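Local coordinates for dehydrogenase (Chromobacterium violaceum, PDB 3Q2I), which probably uses NAD to oxidise the sugar of UDP-GlcNAcA, an early step in the biosynthesis of 2,3-diacetamido-2,3-dideoxy-D-mannuronic acid, at residues Pro305-Tyr308 and Asp309-Lys313; Asn135-Ala139 and Thr140-Leu144; Trp165-Gln169 and Glu170-Ala174. All blocks are in the same frame, centred on the assembly; numbering follows the deposited sequence.

Contact 1: residues Pro305-Tyr308 and Asp309-Lys313; sequences PLYY and DNVIK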
loop_
_atom_site.group_PDB
_atom_site.type_symbol
_atom_site.label_atom_id
_atom_site.label_comp_id
_atom_site.label_asym_id
_atom_site.label_seq_id
_atom_site.Cartn_x
_atom_site.Cartn_y
_atom_site.Cartn_z
ATOM N N PRO A 305 -16.289 15.114 -43.328
ATOM C CA PRO A 305 -16.347 16.335 -44.152
ATOM C C PRO A 305 -16.391 17.641 -43.367
ATOM O O PRO A 305 -15.664 18.586 -43.711
ATOM C CB PRO A 305 -17.605 16.093 -45.025
ATOM C CG PRO A 305 -17.610 14.603 -45.194
ATOM C CD PRO A 305 -17.230 14.079 -43.798
ATOM N N LEU A 306 -17.202 17.694 -42.315
ATOM C CA LEU A 306 -17.289 18.844 -41.432
ATOM C C LEU A 306 -15.965 19.064 -40.717
ATOM O O LEU A 306 -15.519 20.195 -40.574
ATOM C CB LEU A 306 -18.370 18.596 -40.395
ATOM C CG LEU A 306 -19.564 19.519 -40.247
ATOM C CD1 LEU A 306 -20.434 19.049 -39.073
ATOM C CD2 LEU A 306 -19.065 20.970 -40.136
ATOM N N TYR A 307 -15.329 17.983 -40.254
ATOM C CA TYR A 307 -14.043 18.112 -39.601
ATOM C C TYR A 307 -13.082 18.832 -40.520
ATOM O O TYR A 307 -12.318 19.726 -40.123
ATOM C CB TYR A 307 -13.456 16.717 -39.254
ATOM C CG TYR A 307 -12.214 16.849 -38.421
ATOM C CD1 TYR A 307 -10.938 16.762 -38.984
ATOM C CD2 TYR A 307 -12.339 17.148 -37.074
ATOM C CE1 TYR A 307 -9.806 16.950 -38.207
ATOM C CE2 TYR A 307 -11.203 17.338 -36.298
ATOM C CZ TYR A 307 -9.958 17.234 -36.867
ATOM O OH TYR A 307 -8.866 17.480 -36.051
ATOM N N TYR A 308 -13.086 18.434 -41.787
ATOM C CA TYR A 308 -12.188 19.071 -42.718
ATOM C C TYR A 308 -12.483 20.578 -42.923
ATOM O O TYR A 308 -11.548 21.345 -43.100
ATOM C CB TYR A 308 -12.244 18.313 -44.044
ATOM C CG TYR A 308 -11.150 17.300 -44.154
ATOM C CD1 TYR A 308 -9.917 17.623 -44.684
ATOM C CD2 TYR A 308 -11.316 16.027 -43.606
ATOM C CE1 TYR A 308 -8.894 16.706 -44.762
ATOM C CE2 TYR A 308 -10.321 15.105 -43.721
ATOM C CZ TYR A 308 -9.093 15.433 -44.231
ATOM O OH TYR A 308 -8.135 14.458 -44.325
ATOM N N ASP A 309 -13.729 21.016 -42.799
ATOM C CA ASP A 309 -14.042 22.449 -42.953
ATOM C C ASP A 309 -13.296 23.231 -41.849
ATOM O O ASP A 309 -12.683 24.258 -42.126
ATOM C CB ASP A 309 -15.550 22.659 -42.815
ATOM C CG ASP A 309 -15.967 24.129 -42.896
ATOM O OD1 ASP A 309 -15.540 24.790 -43.858
ATOM O OD2 ASP A 309 -16.685 24.634 -42.006
ATOM N N ASN A 310 -13.308 22.761 -40.592
ATOM C CA ASN A 310 -12.526 23.468 -39.574
ATOM C C ASN A 310 -11.015 23.497 -39.827
ATOM O O ASN A 310 -10.351 24.503 -39.519
ATOM C CB ASN A 310 -12.865 22.954 -38.155
ATOM C CG ASN A 310 -11.869 23.438 -37.103
ATOM O OD1 ASN A 310 -11.081 22.649 -36.598
ATOM N ND2 ASN A 310 -11.911 24.730 -36.757
ATOM N N VAL A 311 -10.451 22.408 -40.349
ATOM C CA VAL A 311 -9.026 22.327 -40.591
ATOM C C VAL A 311 -8.666 23.313 -41.713
ATOM O O VAL A 311 -7.680 24.038 -41.606
ATOM C CB VAL A 311 -8.610 20.916 -40.981
ATOM C CG1 VAL A 311 -7.167 20.826 -41.435
ATOM C CG2 VAL A 311 -8.872 19.928 -39.795
ATOM N N ILE A 312 -9.499 23.315 -42.753
ATOM C CA ILE A 312 -9.331 24.285 -43.853
ATOM C C ILE A 312 -9.451 25.712 -43.374
ATOM O O ILE A 312 -8.538 26.488 -43.626
ATOM C CB ILE A 312 -10.307 23.963 -45.011
ATOM C CG1 ILE A 312 -9.816 22.691 -45.714
ATOM C CG2 ILE A 312 -10.332 25.121 -46.078
ATOM C CD1 ILE A 312 -10.945 21.988 -46.458
ATOM N N LYS A 313 -10.515 26.046 -42.663
ATOM C CA LYS A 313 -10.648 27.381 -42.080
ATOM C C LYS A 313 -9.462 27.769 -41.207
ATOM O O LYS A 313 -8.940 28.891 -41.282
ATOM C CB LYS A 313 -11.965 27.558 -41.336
ATOM C CG LYS A 313 -13.204 27.495 -42.210
ATOM C CD LYS A 313 -14.441 27.586 -41.351
ATOM C CE LYS A 313 -15.556 28.179 -42.190
ATOM N NZ LYS A 313 -16.723 27.276 -42.229
HETATM O O HOH W 1 -9.417 20.540 -35.224
#

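Contact 2: residues Asn135-Ala139 and Thr140-Leu144; sequences NRRNA and TLQLL. With HP7 ((2S,3S,4R,5R,6R)-5-acetamido-6-[[[(2R,3S,4R,5R)-5-(2,4-dioxopyrimidin-1-yl)-3,4-dihydroxy-oxolan-2-yl]methoxy-hydroxy-phosphoryl]oxy-hydroxy-phosphoryl]oxy-3,4-dihydroxy-oxane-2-carboxylic acid), chain C.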
loop_
_atom_site.group_PDB
_atom_site.type_symbol
_atom_site.label_atom_id
_atom_site.label_comp_id
_atom_site.label_asym_id
_atom_site.label_seq_id
_atom_site.Cartn_x
_atom_site.Cartn_y
_atom_site.Cartn_z
ATOM N N ASN A 135 -16.986 13.100 -34.284
ATOM C CA ASN A 135 -18.328 12.910 -33.701
ATOM C C ASN A 135 -18.896 14.080 -32.904
ATOM O O ASN A 135 -20.096 14.157 -32.648
ATOM C CB ASN A 135 -18.312 11.658 -32.791
ATOM C CG ASN A 135 -19.243 10.548 -33.241
ATOM O OD1 ASN A 135 -19.500 10.363 -34.437
ATOM N ND2 ASN A 135 -19.685 9.718 -32.270
ATOM N N ARG A 136 -18.013 14.960 -32.423
ATOM C CA ARG A 136 -18.387 16.070 -31.561
ATOM C C ARG A 136 -19.410 16.969 -32.266
ATOM O O ARG A 136 -20.253 17.549 -31.614
ATOM C CB ARG A 136 -17.162 16.925 -31.227
ATOM C CG ARG A 136 -16.217 16.275 -30.213
ATOM C CD ARG A 136 -15.318 17.356 -29.665
ATOM N NE ARG A 136 -14.443 16.706 -28.675
ATOM C CZ ARG A 136 -13.494 17.372 -28.029
ATOM N NH1 ARG A 136 -13.305 18.670 -28.272
ATOM N NH2 ARG A 136 -12.700 16.754 -27.154
ATOM N N ARG A 137 -19.314 17.045 -33.589
ATOM C CA ARG A 137 -20.267 17.922 -34.296
ATOM C C ARG A 137 -21.565 17.231 -34.676
ATOM O O ARG A 137 -22.436 17.849 -35.290
ATOM C CB ARG A 137 -19.609 18.610 -35.492
ATOM C CG ARG A 137 -18.692 19.762 -35.094
ATOM C CD ARG A 137 -19.476 21.057 -34.910
ATOM N NE ARG A 137 -18.708 22.058 -34.168
ATOM C CZ ARG A 137 -19.125 23.289 -33.885
ATOM N NH1 ARG A 137 -20.324 23.704 -34.270
ATOM N NH2 ARG A 137 -18.331 24.115 -33.215
ATOM N N ASN A 138 -21.761 15.990 -34.238
ATOM C CA ASN A 138 -23.067 15.372 -34.411
ATOM C C ASN A 138 -24.152 16.233 -33.771
ATOM O O ASN A 138 -23.942 16.849 -32.734
ATOM C CB ASN A 138 -23.068 13.964 -33.809
ATOM C CG ASN A 138 -22.237 12.994 -34.622
ATOM O OD1 ASN A 138 -21.530 13.378 -35.544
ATOM N ND2 ASN A 138 -22.320 11.695 -34.284
ATOM N N ALA A 139 -25.327 16.293 -34.393
ATOM C CA ALA A 139 -26.381 17.146 -33.883
ATOM C C ALA A 139 -26.829 16.893 -32.447
ATOM O O ALA A 139 -27.029 17.840 -31.687
ATOM C CB ALA A 139 -27.565 17.153 -34.848
ATOM N N THR A 140 -26.999 15.623 -32.080
ATOM C CA THR A 140 -27.344 15.300 -30.708
ATOM C C THR A 140 -26.302 15.780 -29.689
ATOM O O THR A 140 -26.642 16.393 -28.682
ATOM C CB THR A 140 -27.595 13.810 -30.514
ATOM O OG1 THR A 140 -26.484 13.075 -31.024
ATOM C CG2 THR A 140 -28.833 13.347 -31.287
ATOM N N LEU A 141 -25.038 15.555 -30.033
ATOM C CA LEU A 141 -23.896 15.861 -29.152
ATOM C C LEU A 141 -23.677 17.359 -29.068
ATOM O O LEU A 141 -23.412 17.872 -27.996
ATOM C CB LEU A 141 -22.629 15.151 -29.634
ATOM C CG LEU A 141 -22.726 13.631 -29.454
ATOM C CD1 LEU A 141 -21.446 12.949 -29.876
ATOM C CD2 LEU A 141 -23.105 13.244 -28.011
ATOM N N GLN A 142 -23.930 18.079 -30.169
ATOM C CA GLN A 142 -23.996 19.539 -30.106
ATOM C C GLN A 142 -25.075 20.125 -29.219
ATOM O O GLN A 142 -24.803 21.042 -28.444
ATOM C CB GLN A 142 -24.057 20.107 -31.528
ATOM C CG GLN A 142 -22.692 20.091 -32.205
ATOM C CD GLN A 142 -21.634 20.944 -31.509
ATOM O OE1 GLN A 142 -21.869 22.116 -31.259
ATOM N NE2 GLN A 142 -20.468 20.362 -31.185
ATOM N N LEU A 143 -26.291 19.594 -29.267
ATOM C CA LEU A 143 -27.296 20.077 -28.334
ATOM C C LEU A 143 -26.924 19.843 -26.872
ATOM O O LEU A 143 -27.152 20.701 -26.032
ATOM C CB LEU A 143 -28.661 19.410 -28.582
ATOM C CG LEU A 143 -29.511 20.068 -29.676
ATOM C CD1 LEU A 143 -30.692 19.147 -30.078
ATOM C CD2 LEU A 143 -30.020 21.352 -29.084
ATOM N N LEU A 144 -26.467 18.626 -26.566
ATOM C CA LEU A 144 -25.940 18.316 -25.244
ATOM C C LEU A 144 -24.867 19.330 -24.872
ATOM O O LEU A 144 -24.896 19.886 -23.773
ATOM C CB LEU A 144 -25.289 16.918 -25.240
ATOM C CG LEU A 144 -26.189 15.729 -24.924
ATOM C CD1 LEU A 144 -25.427 14.423 -25.080
ATOM C CD2 LEU A 144 -26.833 15.867 -23.549
HETATM N N1 HP7 C . -19.616 -4.763 -36.756
HETATM C C2 HP7 C . -20.246 -5.903 -36.474
HETATM O O2 HP7 C . -19.656 -6.998 -36.668
HETATM N N3 HP7 C . -21.504 -5.911 -36.023
HETATM C C4 HP7 C . -22.160 -4.759 -35.832
HETATM O O4 HP7 C . -23.358 -4.829 -35.465
HETATM C C5 HP7 C . -21.527 -3.543 -36.105
HETATM C C6 HP7 C . -20.225 -3.581 -36.586
HETATM P PA HP7 C . -18.777 0.119 -38.167
HETATM P PB HP7 C . -17.542 2.621 -37.784
HETATM O "O'P" HP7 C . -14.571 -0.568 -34.571
HETATM O "O'Q" HP7 C . -12.890 0.125 -35.813
HETATM C "C1'" HP7 C . -16.838 2.686 -35.259
HETATM O O1A HP7 C . -20.124 0.316 -37.489
HETATM O O1B HP7 C . -18.905 3.171 -37.434
HETATM C C1C HP7 C . -18.214 -4.829 -37.190
HETATM C "C2'" HP7 C . -16.381 3.819 -34.323
HETATM N "N2'" HP7 C . -16.967 5.097 -34.731
HETATM O O2A HP7 C . -18.613 0.211 -39.660
HETATM O O2B HP7 C . -16.824 2.968 -39.072
HETATM C C2C HP7 C . -18.054 -4.960 -38.699
HETATM O O2C HP7 C . -16.965 -5.873 -38.870
HETATM C "C3'" HP7 C . -14.863 3.942 -34.319
HETATM O "O3'" HP7 C . -14.534 4.782 -33.187
HETATM O O3A HP7 C . -17.632 1.042 -37.524
HETATM O O3B HP7 C . -16.510 3.071 -36.601
HETATM C C3C HP7 C . -17.571 -3.581 -39.117
HETATM O O3C HP7 C . -16.727 -3.662 -40.266
HETATM C "C4'" HP7 C . -14.192 2.573 -34.123
HETATM O "O4'" HP7 C . -12.779 2.630 -34.281
HETATM C C4C HP7 C . -16.783 -3.074 -37.913
HETATM O O4C HP7 C . -17.608 -3.579 -36.853
HETATM C "C5'" HP7 C . -14.694 1.670 -35.268
HETATM O "O5'" HP7 C . -16.085 1.496 -35.010
HETATM C C5C HP7 C . -16.818 -1.562 -37.863
HETATM O O5C HP7 C . -18.202 -1.294 -37.675
HETATM C "C6'" HP7 C . -13.999 0.331 -35.233
HETATM C "C7'" HP7 C . -17.758 5.886 -34.007
HETATM O "O7'" HP7 C . -18.052 5.736 -32.812
HETATM C "C8'" HP7 C . -18.321 7.080 -34.741
#

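Contact 3: residues Trp165-Gln169 and Glu170-Ala174; sequences WTRPQ and EYYDA. With HP7 ((2S,3S,4R,5R,6R)-5-acetamido-6-[[[(2R,3S,4R,5R)-5-(2,4-dioxopyrimidin-1-yl)-3,4-dihydroxy-oxolan-2-yl]methoxy-hydroxy-phosphoryl]oxy-hydroxy-phosphoryl]oxy-3,4-dihydroxy-oxane-2-carboxylic acid), chain C.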
loop_
_atom_site.group_PDB
_atom_site.type_symbol
_atom_site.label_atom_id
_atom_site.label_comp_id
_atom_site.label_asym_id
_atom_site.label_seq_id
_atom_site.Cartn_x
_atom_site.Cartn_y
_atom_site.Cartn_z
ATOM N N TRP A 165 -21.690 -2.969 -28.245
ATOM C CA TRP A 165 -21.488 -3.155 -29.671
ATOM C C TRP A 165 -20.980 -4.558 -29.976
ATOM O O TRP A 165 -20.799 -5.416 -29.090
ATOM C CB TRP A 165 -20.477 -2.109 -30.163
ATOM C CG TRP A 165 -21.044 -0.714 -30.353
ATOM C CD1 TRP A 165 -22.334 -0.243 -30.161
ATOM C CD2 TRP A 165 -20.285 0.391 -30.834
ATOM N NE1 TRP A 165 -22.395 1.097 -30.476
ATOM C CE2 TRP A 165 -21.142 1.511 -30.866
ATOM C CE3 TRP A 165 -18.931 0.559 -31.170
ATOM C CZ2 TRP A 165 -20.693 2.775 -31.279
ATOM C CZ3 TRP A 165 -18.485 1.814 -31.591
ATOM C CH2 TRP A 165 -19.375 2.917 -31.638
ATOM N N THR A 166 -20.705 -4.812 -31.256
ATOM C CA THR A 166 -20.338 -6.154 -31.642
ATOM C C THR A 166 -19.178 -6.163 -32.598
ATOM O O THR A 166 -19.270 -5.511 -33.638
ATOM C CB THR A 166 -21.516 -6.844 -32.382
ATOM O OG1 THR A 166 -22.689 -6.757 -31.579
ATOM C CG2 THR A 166 -21.139 -8.274 -32.694
ATOM N N ARG A 167 -18.098 -6.878 -32.281
ATOM C CA ARG A 167 -16.935 -7.012 -33.159
ATOM C C ARG A 167 -16.548 -8.477 -33.116
ATOM O O ARG A 167 -16.218 -9.021 -32.062
ATOM C CB ARG A 167 -15.712 -6.199 -32.698
ATOM C CG ARG A 167 -15.932 -4.711 -32.652
ATOM C CD ARG A 167 -16.234 -4.154 -34.034
ATOM N NE ARG A 167 -16.337 -2.698 -34.051
ATOM C CZ ARG A 167 -17.469 -2.036 -33.889
ATOM N NH1 ARG A 167 -17.446 -0.705 -33.960
ATOM N NH2 ARG A 167 -18.618 -2.664 -33.650
ATOM N N PRO A 168 -16.651 -9.178 -34.265
ATOM C CA PRO A 168 -16.356 -10.601 -34.267
ATOM C C PRO A 168 -14.848 -10.803 -34.409
ATOM O O PRO A 168 -14.135 -9.840 -34.703
ATOM C CB PRO A 168 -17.084 -11.093 -35.548
ATOM C CG PRO A 168 -16.976 -9.871 -36.465
ATOM C CD PRO A 168 -17.229 -8.707 -35.534
ATOM N N GLN A 169 -14.357 -12.025 -34.212
ATOM C CA GLN A 169 -12.939 -12.279 -34.380
ATOM C C GLN A 169 -12.384 -11.769 -35.727
ATOM O O GLN A 169 -11.224 -11.322 -35.815
ATOM C CB GLN A 169 -12.600 -13.752 -34.150
ATOM C CG GLN A 169 -11.145 -14.095 -34.113
ATOM C CD GLN A 169 -10.479 -13.495 -32.895
ATOM O OE1 GLN A 169 -11.047 -13.507 -31.788
ATOM N NE2 GLN A 169 -9.309 -12.918 -33.096
ATOM N N GLU A 170 -13.165 -11.897 -36.795
ATOM C CA GLU A 170 -12.634 -11.577 -38.126
ATOM C C GLU A 170 -12.301 -10.080 -38.238
ATOM O O GLU A 170 -11.391 -9.695 -38.974
ATOM C CB GLU A 170 -13.623 -11.985 -39.237
ATOM C CG GLU A 170 -14.985 -11.319 -39.148
ATOM C CD GLU A 170 -15.756 -11.302 -40.465
ATOM O OE1 GLU A 170 -16.836 -10.659 -40.510
ATOM O OE2 GLU A 170 -15.292 -11.933 -41.443
ATOM N N TYR A 171 -12.963 -9.240 -37.432
ATOM C CA TYR A 171 -12.611 -7.810 -37.367
ATOM C C TYR A 171 -11.167 -7.606 -36.905
ATOM O O TYR A 171 -10.394 -6.838 -37.496
ATOM C CB TYR A 171 -13.625 -7.112 -36.433
ATOM C CG TYR A 171 -13.163 -5.753 -35.959
ATOM C CD1 TYR A 171 -13.384 -4.610 -36.716
ATOM C CD2 TYR A 171 -12.419 -5.615 -34.786
ATOM C CE1 TYR A 171 -12.930 -3.365 -36.321
ATOM C CE2 TYR A 171 -11.951 -4.385 -34.391
ATOM C CZ TYR A 171 -12.219 -3.270 -35.133
ATOM O OH TYR A 171 -11.755 -2.054 -34.726
ATOM N N TYR A 172 -10.800 -8.237 -35.791
ATOM C CA TYR A 172 -9.441 -8.143 -35.270
ATOM C C TYR A 172 -8.409 -8.842 -36.148
ATOM O O TYR A 172 -7.295 -8.397 -36.259
ATOM C CB TYR A 172 -9.380 -8.734 -33.861
ATOM C CG TYR A 172 -10.358 -8.051 -32.925
ATOM C CD1 TYR A 172 -9.975 -6.885 -32.237
ATOM C CD2 TYR A 172 -11.623 -8.575 -32.662
ATOM C CE1 TYR A 172 -10.836 -6.263 -31.382
ATOM C CE2 TYR A 172 -12.490 -7.953 -31.767
ATOM C CZ TYR A 172 -12.078 -6.778 -31.143
ATOM O OH TYR A 172 -12.954 -6.210 -30.258
ATOM N N ASP A 173 -8.807 -9.911 -36.842
ATOM C CA ASP A 173 -7.831 -10.684 -37.604
ATOM C C ASP A 173 -7.522 -9.993 -38.937
ATOM O O ASP A 173 -6.588 -10.388 -39.642
ATOM C CB ASP A 173 -8.442 -12.063 -37.928
ATOM C CG ASP A 173 -8.432 -13.015 -36.746
ATOM O OD1 ASP A 173 -7.978 -12.645 -35.656
ATOM O OD2 ASP A 173 -8.908 -14.157 -36.906
ATOM N N ALA A 174 -8.293 -8.970 -39.270
ATOM C CA ALA A 174 -8.122 -8.270 -40.562
ATOM C C ALA A 174 -6.708 -7.742 -40.748
ATOM O O ALA A 174 -6.191 -7.691 -41.868
ATOM C CB ALA A 174 -9.146 -7.159 -40.702
HETATM N N1 HP7 C . -19.616 -4.763 -36.756
HETATM C C2 HP7 C . -20.246 -5.903 -36.474
HETATM O O2 HP7 C . -19.656 -6.998 -36.668
HETATM N N3 HP7 C . -21.504 -5.911 -36.023
HETATM C C4 HP7 C . -22.160 -4.759 -35.832
HETATM O O4 HP7 C . -23.358 -4.829 -35.465
HETATM C C5 HP7 C . -21.527 -3.543 -36.105
HETATM C C6 HP7 C . -20.225 -3.581 -36.586
HETATM P PA HP7 C . -18.777 0.119 -38.167
HETATM P PB HP7 C . -17.542 2.621 -37.784
HETATM O "O'P" HP7 C . -14.571 -0.568 -34.571
HETATM O "O'Q" HP7 C . -12.890 0.125 -35.813
HETATM C "C1'" HP7 C . -16.838 2.686 -35.259
HETATM O O1A HP7 C . -20.124 0.316 -37.489
HETATM O O1B HP7 C . -18.905 3.171 -37.434
HETATM C C1C HP7 C . -18.214 -4.829 -37.190
HETATM C "C2'" HP7 C . -16.381 3.819 -34.323
HETATM N "N2'" HP7 C . -16.967 5.097 -34.731
HETATM O O2A HP7 C . -18.613 0.211 -39.660
HETATM O O2B HP7 C . -16.824 2.968 -39.072
HETATM C C2C HP7 C . -18.054 -4.960 -38.699
HETATM O O2C HP7 C . -16.965 -5.873 -38.870
HETATM C "C3'" HP7 C . -14.863 3.942 -34.319
HETATM O "O3'" HP7 C . -14.534 4.782 -33.187
HETATM O O3A HP7 C . -17.632 1.042 -37.524
HETATM O O3B HP7 C . -16.510 3.071 -36.601
HETATM C C3C HP7 C . -17.571 -3.581 -39.117
HETATM O O3C HP7 C . -16.727 -3.662 -40.266
HETATM C "C4'" HP7 C . -14.192 2.573 -34.123
HETATM O "O4'" HP7 C . -12.779 2.630 -34.281
HETATM C C4C HP7 C . -16.783 -3.074 -37.913
HETATM O O4C HP7 C . -17.608 -3.579 -36.853
HETATM C "C5'" HP7 C . -14.694 1.670 -35.268
HETATM O "O5'" HP7 C . -16.085 1.496 -35.010
HETATM C C5C HP7 C . -16.818 -1.562 -37.863
HETATM O O5C HP7 C . -18.202 -1.294 -37.675
HETATM C "C6'" HP7 C . -13.999 0.331 -35.233
HETATM C "C7'" HP7 C . -17.758 5.886 -34.007
HETATM O "O7'" HP7 C . -18.052 5.736 -32.812
HETATM C "C8'" HP7 C . -18.321 7.080 -34.741
#

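Contact 1: residues Pro305-Tyr308 and Asp309-Lys313
Tyr307 and Val311, one helical turn apart on helix 304-315, make the apolar side-chain contact here. Methyl CG2 of Val311 comes up obliquely to the phenol ring of Tyr307 and sits 3.5 Å from its CE1. Tyr307 carries its CG anti to the backbone N (chi1 -173°), which lays the ring toward the valine one turn later. A beta-branched valine suits the place, since it sets a methyl against the ring without a long chain to order. Both side chains also rest on Met103 of strand 101-104, and Tyr308 packs on the same methionine while its hydroxyl bonds to His28.

Backbone bonds run alongside. The amide N of Ile312 gives the straightest, 2.9 Å to Tyr308 O, and Val311 N reaches Tyr307 O at 3.3 Å. Nearer the start of the helix Asp309 N bonds to Pro305 O over 3.2 Å; proline fits this first turn, where its missing N-H costs no helical bond.

Polar side chains line the other flanks. Lys313 NZ forms a salt bridge with Asp309 OD2 (2.7 Å), arriving on the syn lone pair, while OD1 pairs with Arg38. A water donates a hydrogen bond to Asn310 OD1 at 3.0 Å and is also hydrogen-bonded to Tyr307 OH at 3.2 Å; the amide of Asn310 is held further by Thr320 and Glu322.

The aspartate, shared between two cations, is therefore likely to stay ionised, and the helix presents an aromatic and aliphatic side to the Rossmann sheet while its charges lie along partly exposed flanks.

Contact 2: residues Asn135-Ala139 and Thr140-Leu144
The turn between strand 129-131 and helix 139-149 is closed by Gln142, whose side chain folds back onto the loop before it. Its NE2 donates to Arg136 O at 2.9 Å, almost straight (170°), although the donor stands above the carbonyl plane instead of on a lone pair. A bend at chi2 (-62°) turns the amide back to this carbonyl, and glutamine is long enough to span the gap. The same amide lies stacked against the guanidinium of Arg137, the planes 4° apart, with OE1 over one face, 3.7 Å from NH1; the charge itself is paired with Glu322.

Asn138 takes the N-cap position of the helix. Its carbonyl O receives Gln142 N at 2.8 Å, opening the helical bonding, and Ala139 O accepts Leu143 N next. Leu141 is buried, with CD1 3.3 Å from Asn135 O, and packs on Leu198 of helix 193-203.

Asn135 belongs to the UDP-sugar pocket: its OD1 lies 3.5 Å from C8', the acetamido methyl of HP7, a van der Waals contact. A weak bond from Asn138 ND2 to that same OD1 (3.1 Å) ties the loop's two asparagines together.

Contact 3: residues Trp165-Gln169 and Glu170-Ala174
Arg167 and Tyr171 together hold the carboxylate of the bound UDP-sugar, HP7, one oxygen each. Arg167 NE donates to O'P at 2.8 Å and NH1 to the same oxygen at 2.9 Å, so the guanidinium edge grips it in plane. NH1 also reaches the ring oxygen O5' (2.8 Å), while the ribose oxygen O4C lies over one guanidinium face. The other carboxylate oxygen, O'Q, accepts a hydrogen bond from Tyr171 OH (2.7 Å). Trp165 sets its ring edge against the acetamido oxygen, with CH2 3.3 Å from O7', and Pro168 lies beside the uracil O2.

Behind these groups, the arginine and the tyrosine order each other. Arg167 CD sits over the centre of the Tyr171 ring, 3.9 Å from the centroid, in a CH-pi contact. Its chain bends at chi2 (-63°), which carries NE and NH1 past the phenol to the sugar, and NH2 bonds to Thr166 O. Tyr171 OH has a second partner in Gln191, and Tyr172 brings its OH and CE2 up to Arg167 CB.

Farther out, Tyr171 N bonds to Pro168 O and Asp173 N to Gln169 O, closing the first turn of the short, weakly bonded helix 169-173. Gln169 NE2 donates to Asp173 OD1 at 2.9 Å (169°), from above the carboxylate plane, and its OE1 accepts the backbone N-H of Asn219; an amide suits this place because it can donate and accept at once.

A guanidinium and a phenol O-H donor thus share one carboxylate, an arrangement suited to recognising a uronic acid and likely to favour its ionised form.

Along the chain contact 2 comes first, then contact 3, and contact 1 last. Contacts 1 and 2 touch, Leu306 CD1 lying 3.7 Å from Arg137 CB, though their centres are about 16 Å apart: helix 304-315, packed on the parallel Rossmann sheet, meets the loop that leaves that sheet after strand 129-131. Contact 3 follows strand 156-164 of the mixed sheet, its centre about 27 Å from that of contact 2 and about 31 Å from that of contact 1. Both contacts 2 and 3 reach HP7, contact 2 at the acetamido methyl, contact 3 from the acetamido oxygen and carboxylate to the uracil. Two separate loops, one after a strand of each sheet, thus meet the UDP-sugar, while the Pro305 side chain stays about 12 Å away.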